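Side-chain contact in nadph-flavin oxidoreductase (Vibrio harveyi, PDB 1BKJ), which catalyses the NADPH-dependent reduction of FMN to FMNH2, which it supplies to luciferase for bioluminescence: residues Ser47-Thr52 with Glu141-Pro146. Sequence-based numbering, arbitrary orientation.
Sequences SIVRVT and ELLGLP
Val-49 on strand 46-50 faces Leu-143 at the end of helix 136-142, their CA atoms 7.8 Å apart, a spacing that side chains rather than backbone bonds must bridge. Val-49 and, two residues on, Val-51 both point toward the helix end, while Ile-48 packs on Leu-77 and Phe-79 of the adjacent strand. The contact centres on one methyl group: CD2 of Leu-143 lies 4.0 Å from CG1 of Val-49 and 4.1 Å from CG2 of Val-51, and so touches two valines, one on either side of Arg-50 in the sequence. Val-51 meets the leucine at about a right angle, whereas Val-49 crosses it more obliquely. The two valines share a rotamer, with CG1 opposite the backbone N (chi1 -179° in Val-49), but present different branches to Leu-143. The second methyl of Val-49, CG2, is 4.3 Å from CD2 of Leu-145, whose side chain reaches back to the strand. Beta-branched valines suit the extended backbone, and the longer leucines span the gap from the loop. Between the leucines, Gly-144 takes a positive phi of 65°, readily adopted by glycine, and its N bonds to Glu-141 O at 3.1 Å, one of the two bonds back into the last turn that, with the positive phi, define a Schellman motif. The chain turns there, with Leu-143 directed at the strand on one side of the glycine and the tip of Leu-145 reaching it from the other. Leu-143 and Leu-145 also touch Val-78 and Cys-80 of strand 75-82, respectively. Asn-179 of the second subunit packs on both Val-49 and Leu-143. The arrangement is a helix C-terminus packed by aliphatic side chains on a sheet face, here at the intersubunit edge of the dimeric alpha+beta nitroreductase fold.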
loop_
_atom_site.group_PDB
_atom_site.type_symbol
_atom_site.label_atom_id
_atom_site.label_comp_id
_atom_site.label_asym_id
_atom_site.label_seq_id
_atom_site.Cartn_x
_atom_site.Cartn_y
_atom_site.Cartn_z
ATOM N N SER A 47 9.612 7.325 3.708
ATOM C CA SER A 47 10.765 8.064 3.209
ATOM C C SER A 47 11.113 7.477 1.855
ATOM O O SER A 47 10.970 6.261 1.634
ATOM C CB SER A 47 11.970 7.970 4.140
ATOM O OG SER A 47 11.905 9.004 5.097
ATOM N N ILE A 48 11.497 8.354 0.930
ATOM C CA ILE A 48 11.883 7.948 -0.417
ATOM C C ILE A 48 13.358 8.268 -0.604
ATOM O O ILE A 48 13.808 9.339 -0.212
ATOM C CB ILE A 48 11.071 8.705 -1.519
ATOM C CG1 ILE A 48 9.563 8.455 -1.349
ATOM C CG2 ILE A 48 11.542 8.277 -2.950
ATOM C CD1 ILE A 48 8.678 9.266 -2.282
ATOM N N VAL A 49 14.124 7.306 -1.107
ATOM C CA VAL A 49 15.530 7.551 -1.404
ATOM C C VAL A 49 15.641 7.545 -2.929
ATOM O O VAL A 49 15.347 6.533 -3.573
ATOM C CB VAL A 49 16.514 6.511 -0.779
ATOM C CG1 VAL A 49 17.940 6.885 -1.122
ATOM C CG2 VAL A 49 16.371 6.447 0.738
ATOM N N ARG A 50 15.947 8.714 -3.497
ATOM C CA ARG A 50 16.134 8.878 -4.943
ATOM C C ARG A 50 17.610 8.530 -5.221
ATOM O O ARG A 50 18.521 9.154 -4.655
ATOM C CB ARG A 50 15.842 10.323 -5.373
ATOM C CG ARG A 50 15.972 10.546 -6.867
ATOM C CD ARG A 50 16.035 12.012 -7.209
ATOM N NE ARG A 50 16.264 12.210 -8.637
ATOM C CZ ARG A 50 16.906 13.245 -9.171
ATOM N NH1 ARG A 50 17.405 14.197 -8.401
ATOM N NH2 ARG A 50 17.039 13.329 -10.485
ATOM N N VAL A 51 17.837 7.517 -6.059
ATOM C CA VAL A 51 19.194 7.081 -6.369
ATOM C C VAL A 51 19.671 7.568 -7.736
ATOM O O VAL A 51 19.225 7.069 -8.776
ATOM C CB VAL A 51 19.330 5.532 -6.211
ATOM C CG1 VAL A 51 20.776 5.091 -6.394
ATOM C CG2 VAL A 51 18.863 5.104 -4.826
ATOM N N THR A 52 20.563 8.563 -7.728
ATOM C CA THR A 52 21.112 9.129 -8.970
ATOM C C THR A 52 22.545 8.691 -9.256
ATOM O O THR A 52 22.991 8.739 -10.411
ATOM C CB THR A 52 21.066 10.682 -9.002
ATOM O OG1 THR A 52 21.823 11.231 -7.909
ATOM C CG2 THR A 52 19.648 11.166 -8.930
ATOM N N GLU A 141 22.367 -0.983 4.204
ATOM C CA GLU A 141 23.684 -0.432 4.506
ATOM C C GLU A 141 24.143 0.515 3.400
ATOM O O GLU A 141 24.709 1.576 3.685
ATOM C CB GLU A 141 24.708 -1.557 4.710
ATOM N N LEU A 142 23.836 0.163 2.147
ATOM C CA LEU A 142 24.213 0.969 0.968
ATOM C C LEU A 142 23.574 2.352 0.984
ATOM O O LEU A 142 24.234 3.357 0.682
ATOM C CB LEU A 142 23.839 0.226 -0.333
ATOM C CG LEU A 142 24.240 0.809 -1.695
ATOM C CD1 LEU A 142 25.747 1.036 -1.758
ATOM C CD2 LEU A 142 23.808 -0.141 -2.786
ATOM N N LEU A 143 22.315 2.391 1.422
ATOM C CA LEU A 143 21.546 3.629 1.512
ATOM C C LEU A 143 21.728 4.372 2.841
ATOM O O LEU A 143 21.221 5.485 3.003
ATOM C CB LEU A 143 20.061 3.360 1.221
ATOM C CG LEU A 143 19.740 2.771 -0.165
ATOM C CD1 LEU A 143 18.263 2.542 -0.301
ATOM C CD2 LEU A 143 20.240 3.667 -1.291
ATOM N N GLY A 144 22.440 3.741 3.781
ATOM C CA GLY A 144 22.711 4.333 5.084
ATOM C C GLY A 144 21.493 4.557 5.960
ATOM O O GLY A 144 21.439 5.549 6.698
ATOM N N LEU A 145 20.516 3.647 5.861
ATOM C CA LEU A 145 19.280 3.734 6.638
ATOM C C LEU A 145 19.572 3.548 8.129
ATOM O O LEU A 145 20.228 2.591 8.520
ATOM C CB LEU A 145 18.235 2.716 6.146
ATOM C CG LEU A 145 17.763 2.747 4.682
ATOM C CD1 LEU A 145 16.603 1.765 4.508
ATOM C CD2 LEU A 145 17.349 4.153 4.225
ATOM N N PRO A 146 19.119 4.487 8.978
ATOM C CA PRO A 146 19.343 4.433 10.429
ATOM C C PRO A 146 18.421 3.449 11.163
ATOM O O PRO A 146 17.634 2.744 10.529
ATOM C CB PRO A 146 19.053 5.868 10.832
ATOM C CG PRO A 146 17.891 6.190 9.965
ATOM C CD PRO A 146 18.291 5.655 8.637
#